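Local coordinates for monalysin (Pseudomonas entomophila, PDB 4MKO), which forms beta-barrel pores in host membranes, giving it cytolytic and hemolytic activity and contributing to intestinal damage in infected Drosophila, at residues A[202-205]-A[206-210]; A[65-68]-A[69-73]; A[95-98]-A[99-103]. All coordinates share one frame; numbering follows the deposited sequence. Where two conformers were deposited one is given.

Overall arrangement
Three local contacts, none touching another, follow the chain in the order contact 2, contact 3, contact 1. The centre of contact 2 lies about 32 Å from the centre of the chain, those of contacts 3 and 1 about 14 Å and 12 Å from it. Between centres, contact 2 is about 42 Å from contact 3 and about 37 Å from contact 1. Contacts 2 and 3 both reach the mixed sheet, contact 2 through strand 46-67, while its strand 72-81 pairs with 124-133 in a second sheet. Helix 201-211, which holds contact 1, lies against the mixed sheet through V204 and V208. Contact 1 thus belongs to the body, whereas the inferred pore-forming region begins within contact 2 and includes contact 3.

Contact 1: A[202-205]-A[206-210]; sequences DTVQ and RNVLM
With CG of R206 trans to the backbone N (chi1 -170°) and a bend at chi3 (-43°), the guanidinium of the conformer described, one of two, comes back over T203, whose CA lies against one face, and toward D202. There R206 NH2 makes a salt bridge with D202 OD1 at 3.2 Å; as a hydrogen bond it is weak, with an N-H...O angle of 130° and the two planes well out of parallel. The other carboxylate oxygen of D202 is held by the hydroxyl of Y164. N207 turns its CG beside its own backbone N and trans to the carbonyl carbon, and ND2 donates to T203 O at 2.9 Å, with the acceptor almost in the amide plane. N207 N reaches the same oxygen at 3.0 Å from the opposite face, so two donors grip one carbonyl. All this belongs to helix 201-211, whose i to i+4 bonding widens at its end into a pi-type turn: Q205 O accepts from L209 N at 3.0 Å and, weakly, from M210 N at 3.3 Å. On the buried side V204 and V208 lie side by side, CG1 of V204 being 4.0 Å from CG2 of V208, and both valines pack onto strand 46-67.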
loop_
_atom_site.group_PDB
_atom_site.type_symbol
_atom_site.label_atom_id
_atom_site.label_comp_id
_atom_site.label_asym_id
_atom_site.label_seq_id
_atom_site.Cartn_x
_atom_site.Cartn_y
_atom_site.Cartn_z
ATOM N N ASP A 202 -10.377 -3.918 1.138
ATOM C CA ASP A 202 -11.640 -3.310 1.586
ATOM C C ASP A 202 -11.516 -2.835 3.039
ATOM O O ASP A 202 -11.826 -1.670 3.337
ATOM C CB ASP A 202 -12.797 -4.316 1.422
ATOM C CG ASP A 202 -14.161 -3.695 1.623
ATOM O OD1 ASP A 202 -14.644 -3.682 2.782
ATOM O OD2 ASP A 202 -14.745 -3.216 0.629
ATOM N N THR A 203 -11.005 -3.708 3.927
ATOM C CA THR A 203 -10.810 -3.422 5.350
ATOM C C THR A 203 -9.823 -2.260 5.546
ATOM O O THR A 203 -10.095 -1.354 6.335
ATOM C CB THR A 203 -10.386 -4.686 6.116
ATOM O OG1 THR A 203 -11.380 -5.689 5.914
ATOM C CG2 THR A 203 -10.201 -4.436 7.621
ATOM N N VAL A 204 -8.673 -2.300 4.850
ATOM C CA VAL A 204 -7.656 -1.249 4.966
ATOM C C VAL A 204 -8.223 0.109 4.552
ATOM O O VAL A 204 -7.991 1.076 5.259
ATOM C CB VAL A 204 -6.332 -1.622 4.229
ATOM C CG1 VAL A 204 -5.355 -0.440 4.167
ATOM C CG2 VAL A 204 -5.663 -2.810 4.926
ATOM N N GLN A 205 -8.929 0.198 3.404
ATOM C CA GLN A 205 -9.488 1.485 2.957
ATOM C C GLN A 205 -10.529 1.997 3.926
ATOM O O GLN A 205 -10.485 3.181 4.258
ATOM C CB GLN A 205 -10.116 1.379 1.571
ATOM C CG GLN A 205 -9.102 1.172 0.457
ATOM C CD GLN A 205 -9.862 0.878 -0.807
ATOM O OE1 GLN A 205 -10.084 1.765 -1.640
ATOM N NE2 GLN A 205 -10.277 -0.375 -0.959
ATOM N N ARG A 206 -11.446 1.109 4.398
ATOM C CA ARG A 206 -12.490 1.513 5.341
ATOM C C ARG A 206 -11.855 2.101 6.611
ATOM O O ARG A 206 -12.217 3.205 7.019
ATOM C CB ARG A 206 -13.410 0.326 5.689
ATOM C CG ARG A 206 -14.669 0.704 6.484
ATOM C CD ARG A 206 -15.287 -0.469 7.252
ATOM N NE ARG A 206 -15.333 -1.708 6.471
ATOM C CZ ARG A 206 -14.665 -2.817 6.776
ATOM N NH1 ARG A 206 -13.919 -2.872 7.873
ATOM N NH2 ARG A 206 -14.749 -3.885 5.995
ATOM N N ASN A 207 -10.889 1.396 7.195
ATOM C CA ASN A 207 -10.250 1.824 8.435
ATOM C C ASN A 207 -9.307 3.005 8.303
ATOM O O ASN A 207 -9.399 3.943 9.098
ATOM C CB ASN A 207 -9.552 0.658 9.092
ATOM C CG ASN A 207 -10.520 -0.258 9.801
ATOM O OD1 ASN A 207 -10.767 -0.118 11.004
ATOM N ND2 ASN A 207 -11.047 -1.242 9.092
ATOM N N VAL A 208 -8.407 2.963 7.326
ATOM C CA VAL A 208 -7.415 4.023 7.155
ATOM C C VAL A 208 -8.046 5.338 6.651
ATOM O O VAL A 208 -7.808 6.385 7.237
ATOM C CB VAL A 208 -6.223 3.547 6.264
ATOM C CG1 VAL A 208 -5.309 4.710 5.842
ATOM C CG2 VAL A 208 -5.424 2.451 6.953
ATOM N N LEU A 209 -8.769 5.291 5.543
ATOM C CA LEU A 209 -9.319 6.518 4.951
ATOM C C LEU A 209 -10.650 6.959 5.530
ATOM O O LEU A 209 -10.859 8.148 5.792
ATOM C CB LEU A 209 -9.444 6.343 3.434
ATOM C CG LEU A 209 -10.033 7.542 2.642
ATOM C CD1 LEU A 209 -9.113 8.777 2.720
ATOM C CD2 LEU A 209 -10.316 7.159 1.193
ATOM N N MET A 210 -11.586 6.027 5.633
ATOM C CA MET A 210 -12.954 6.391 6.006
ATOM C C MET A 210 -13.099 6.698 7.484
ATOM O O MET A 210 -13.718 7.707 7.834
ATOM C CB MET A 210 -13.959 5.319 5.538
ATOM C CG MET A 210 -13.856 4.966 4.031
ATOM S SD MET A 210 -13.844 6.393 2.897
ATOM C CE MET A 210 -15.600 6.927 3.020
HETATM O O HOH W 1 -13.318 -5.976 8.677
#

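Contact 2: A[65-68]-A[69-73]; sequences ISIP and QNVTT
I67 lays its CG2 methyl against V71, 3.8 Å from V71 CG1 and 3.6 Å from the backbone oxygen V71 O. The methyl lies trans to the backbone N of I67, since chi1 of -50° puts CG1 beside that N instead. V71 is also met by P68: the proline CG is 4.0 Å from V71 CG2, so each methyl of the valine has its own partner. In both pairs the side chains slant past each other, and the direction of the V71 side chain toward segment 65-68 brings the two branches within reach. Farther along, CD1 of I67 approaches CG2 of T73 only loosely, at 4.5 Å.

These side chains flank a type II beta turn running from P68 to V71, with Q69 and N70 at its corners. N70 has a positive phi (67°), as expected at the third position of such a turn. V71 N closes the turn on P68 O at 3.3 Å, a bent bond with an N-H...O angle of 139°. At the exposed corners, Q69 NE2 gives a weak hydrogen bond to N70 OD1. The turn leads from strand 46-67 into strand 72-81 at the start of the inferred pore-forming region. Backbone bonds between I67 and G136 and between V71 and G134 tie the flanks of the turn to the returning chain, and I67 also packs on M132 of strand 124-133. The contact thus has two kinds of chemistry: the branched and ring carbons of I67, P68 and V71 meet through van der Waals contact alone, while the polar link of Q69 and N70 lies at the exposed corners, where water could compete with so weak a bond.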
loop_
_atom_site.group_PDB
_atom_site.type_symbol
_atom_site.label_atom_id
_atom_site.label_comp_id
_atom_site.label_asym_id
_atom_site.label_seq_id
_atom_site.Cartn_x
_atom_site.Cartn_y
_atom_site.Cartn_z
ATOM N N ILE A 65 0.046 -23.754 2.467
ATOM C CA ILE A 65 0.564 -25.055 2.040
ATOM C C ILE A 65 0.885 -25.921 3.253
ATOM O O ILE A 65 1.468 -25.421 4.224
ATOM C CB ILE A 65 1.801 -24.910 1.084
ATOM C CG1 ILE A 65 2.224 -26.273 0.473
ATOM C CG2 ILE A 65 3.000 -24.255 1.785
ATOM C CD1 ILE A 65 1.674 -26.554 -0.865
ATOM N N SER A 66 0.525 -27.232 3.170
ATOM C CA SER A 66 0.841 -28.205 4.211
ATOM C C SER A 66 1.842 -29.176 3.623
ATOM O O SER A 66 1.652 -29.626 2.504
ATOM C CB SER A 66 -0.410 -28.944 4.680
ATOM O OG SER A 66 -1.254 -28.047 5.384
ATOM N N ILE A 67 2.938 -29.447 4.351
ATOM C CA ILE A 67 4.014 -30.326 3.871
ATOM C C ILE A 67 4.221 -31.470 4.856
ATOM O O ILE A 67 4.367 -31.223 6.059
ATOM C CB ILE A 67 5.331 -29.537 3.611
ATOM C CG1 ILE A 67 5.084 -28.293 2.741
ATOM C CG2 ILE A 67 6.406 -30.440 2.984
ATOM C CD1 ILE A 67 6.289 -27.292 2.679
ATOM N N PRO A 68 4.245 -32.732 4.370
ATOM C CA PRO A 68 4.416 -33.861 5.302
ATOM C C PRO A 68 5.813 -33.957 5.890
ATOM O O PRO A 68 6.772 -33.363 5.377
ATOM C CB PRO A 68 4.126 -35.108 4.442
ATOM C CG PRO A 68 3.667 -34.632 3.126
ATOM C CD PRO A 68 4.066 -33.191 2.977
ATOM N N GLN A 69 5.918 -34.763 6.956
ATOM C CA GLN A 69 7.164 -35.094 7.638
ATOM C C GLN A 69 8.097 -35.743 6.597
ATOM O O GLN A 69 7.623 -36.472 5.714
ATOM C CB GLN A 69 6.849 -36.089 8.782
ATOM C CG GLN A 69 8.053 -36.624 9.575
ATOM C CD GLN A 69 8.705 -35.584 10.452
ATOM O OE1 GLN A 69 8.164 -35.176 11.488
ATOM N NE2 GLN A 69 9.900 -35.150 10.067
ATOM N N ASN A 70 9.414 -35.435 6.681
ATOM C CA ASN A 70 10.464 -35.994 5.812
ATOM C C ASN A 70 10.349 -35.560 4.348
ATOM O O ASN A 70 10.961 -36.185 3.482
ATOM C CB ASN A 70 10.513 -37.534 5.945
ATOM C CG ASN A 70 10.714 -38.003 7.361
ATOM O OD1 ASN A 70 11.468 -37.405 8.129
ATOM N ND2 ASN A 70 10.048 -39.084 7.736
ATOM N N VAL A 71 9.579 -34.487 4.063
ATOM C CA VAL A 71 9.450 -33.967 2.710
ATOM C C VAL A 71 10.097 -32.586 2.607
ATOM O O VAL A 71 9.795 -31.701 3.409
ATOM C CB VAL A 71 7.975 -33.974 2.188
ATOM C CG1 VAL A 71 7.844 -33.261 0.842
ATOM C CG2 VAL A 71 7.436 -35.405 2.090
ATOM N N THR A 72 11.023 -32.429 1.652
ATOM C CA THR A 72 11.654 -31.160 1.312
ATOM C C THR A 72 11.236 -30.870 -0.134
ATOM O O THR A 72 11.383 -31.744 -0.992
ATOM C CB THR A 72 13.185 -31.230 1.485
ATOM O OG1 THR A 72 13.472 -31.471 2.861
ATOM C CG2 THR A 72 13.875 -29.935 1.064
ATOM N N THR A 73 10.699 -29.665 -0.408
ATOM C CA THR A 73 10.288 -29.319 -1.774
ATOM C C THR A 73 10.556 -27.854 -2.092
ATOM O O THR A 73 10.532 -27.017 -1.190
ATOM C CB THR A 73 8.799 -29.687 -2.023
ATOM O OG1 THR A 73 8.503 -29.583 -3.414
ATOM C CG2 THR A 73 7.799 -28.819 -1.227
#

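Contact 3: A[95-98]-A[99-103]; sequences YSVG and ANIDI
V97 and I101 meet with their side chains at about a right angle, the valine's CG2 methyl facing both CD1 and CG2 of the isoleucine. It lies 3.8 Å from I101 CD1 and 3.8 Å from I101 CG2, while V97 CG1 is slightly farther, 4.1 Å from I101 CG2. Both side chains start toward the opposite segment. Their torsions set the meeting: chi1 of 65° leaves V97 CG2 trans to the backbone N, and I101 holds CG1 likewise (chi1 -171°) with its chain extended, carrying CD1 out to the valine. In both residues the other methyl, V97 CG1 and I101 CG2, sits between its own backbone N and carbonyl carbon. I101 CG2 also comes 3.3 Å from G98 O, a snug approach. That same carbonyl receives I101 N in a weak, long bond, nearly straight at 171°, which spans three residues and matches the 3-10 winding of 99-102; D102 N continues it by bonding to A99 O. W120 and Y236 touch both V97 and I101, and the two ends of N100's amide are held by R116 and the terminal carboxylate of Y236. The turn thus carries the chain from strand 95-96, paired with strand 29-43, into helix 103-107.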
loop_
_atom_site.group_PDB
_atom_site.type_symbol
_atom_site.label_atom_id
_atom_site.label_comp_id
_atom_site.label_asym_id
_atom_site.label_seq_id
_atom_site.Cartn_x
_atom_site.Cartn_y
_atom_site.Cartn_z
ATOM N N TYR A 95 -6.874 4.852 -14.746
ATOM C CA TYR A 95 -5.944 5.317 -13.716
ATOM C C TYR A 95 -4.513 4.937 -14.069
ATOM O O TYR A 95 -4.252 3.769 -14.377
ATOM C CB TYR A 95 -6.309 4.670 -12.355
ATOM C CG TYR A 95 -5.506 5.189 -11.176
ATOM C CD1 TYR A 95 -5.877 6.357 -10.512
ATOM C CD2 TYR A 95 -4.393 4.493 -10.701
ATOM C CE1 TYR A 95 -5.138 6.843 -9.432
ATOM C CE2 TYR A 95 -3.646 4.971 -9.623
ATOM C CZ TYR A 95 -4.015 6.150 -8.995
ATOM O OH TYR A 95 -3.273 6.622 -7.928
ATOM N N SER A 96 -3.593 5.910 -13.978
ATOM C CA SER A 96 -2.167 5.668 -14.226
ATOM C C SER A 96 -1.300 6.737 -13.605
ATOM O O SER A 96 -1.735 7.880 -13.435
ATOM C CB SER A 96 -1.874 5.527 -15.723
ATOM O OG SER A 96 -2.090 6.753 -16.396
ATOM N N VAL A 97 -0.062 6.360 -13.258
ATOM C CA VAL A 97 0.912 7.285 -12.695
ATOM C C VAL A 97 2.275 7.015 -13.323
ATOM O O VAL A 97 2.635 5.852 -13.543
ATOM C CB VAL A 97 0.950 7.332 -11.136
ATOM C CG1 VAL A 97 1.408 6.014 -10.535
ATOM C CG2 VAL A 97 1.803 8.494 -10.631
ATOM N N GLY A 98 3.007 8.099 -13.586
ATOM C CA GLY A 98 4.353 8.043 -14.137
ATOM C C GLY A 98 5.324 7.480 -13.122
ATOM O O GLY A 98 5.129 7.633 -11.912
ATOM N N ALA A 99 6.408 6.861 -13.616
ATOM C CA ALA A 99 7.447 6.253 -12.789
ATOM C C ALA A 99 8.076 7.184 -11.762
ATOM O O ALA A 99 8.552 6.679 -10.731
ATOM C CB ALA A 99 8.542 5.680 -13.682
ATOM N N ASN A 100 8.137 8.524 -12.047
ATOM C CA ASN A 100 8.826 9.499 -11.197
ATOM C C ASN A 100 8.164 9.729 -9.831
ATOM O O ASN A 100 8.803 10.322 -8.958
ATOM C CB ASN A 100 9.093 10.844 -11.902
ATOM C CG ASN A 100 10.349 11.565 -11.388
ATOM O OD1 ASN A 100 11.350 10.946 -10.977
ATOM N ND2 ASN A 100 10.343 12.897 -11.396
ATOM N N ILE A 101 6.954 9.185 -9.611
ATOM C CA ILE A 101 6.284 9.304 -8.309
ATOM C C ILE A 101 7.139 8.571 -7.260
ATOM O O ILE A 101 7.046 8.889 -6.077
ATOM C CB ILE A 101 4.829 8.754 -8.319
ATOM C CG1 ILE A 101 4.073 9.104 -6.993
ATOM C CG2 ILE A 101 4.772 7.253 -8.621
ATOM C CD1 ILE A 101 2.573 8.868 -6.974
ATOM N N ASP A 102 8.002 7.613 -7.709
ATOM C CA ASP A 102 8.820 6.825 -6.792
ATOM C C ASP A 102 9.724 7.653 -5.883
ATOM O O ASP A 102 10.167 7.131 -4.864
ATOM C CB ASP A 102 9.607 5.728 -7.511
ATOM C CG ASP A 102 9.896 4.557 -6.576
ATOM O OD1 ASP A 102 8.946 4.044 -5.955
ATOM O OD2 ASP A 102 11.073 4.169 -6.463
ATOM N N ILE A 103 9.909 8.971 -6.152
ATOM C CA ILE A 103 10.635 9.848 -5.211
ATOM C C ILE A 103 9.946 9.806 -3.821
ATOM O O ILE A 103 10.603 10.085 -2.820
ATOM C CB ILE A 103 10.803 11.317 -5.697
ATOM C CG1 ILE A 103 9.438 12.051 -5.811
ATOM C CG2 ILE A 103 11.623 11.385 -6.994
ATOM C CD1 ILE A 103 9.543 13.550 -5.689
#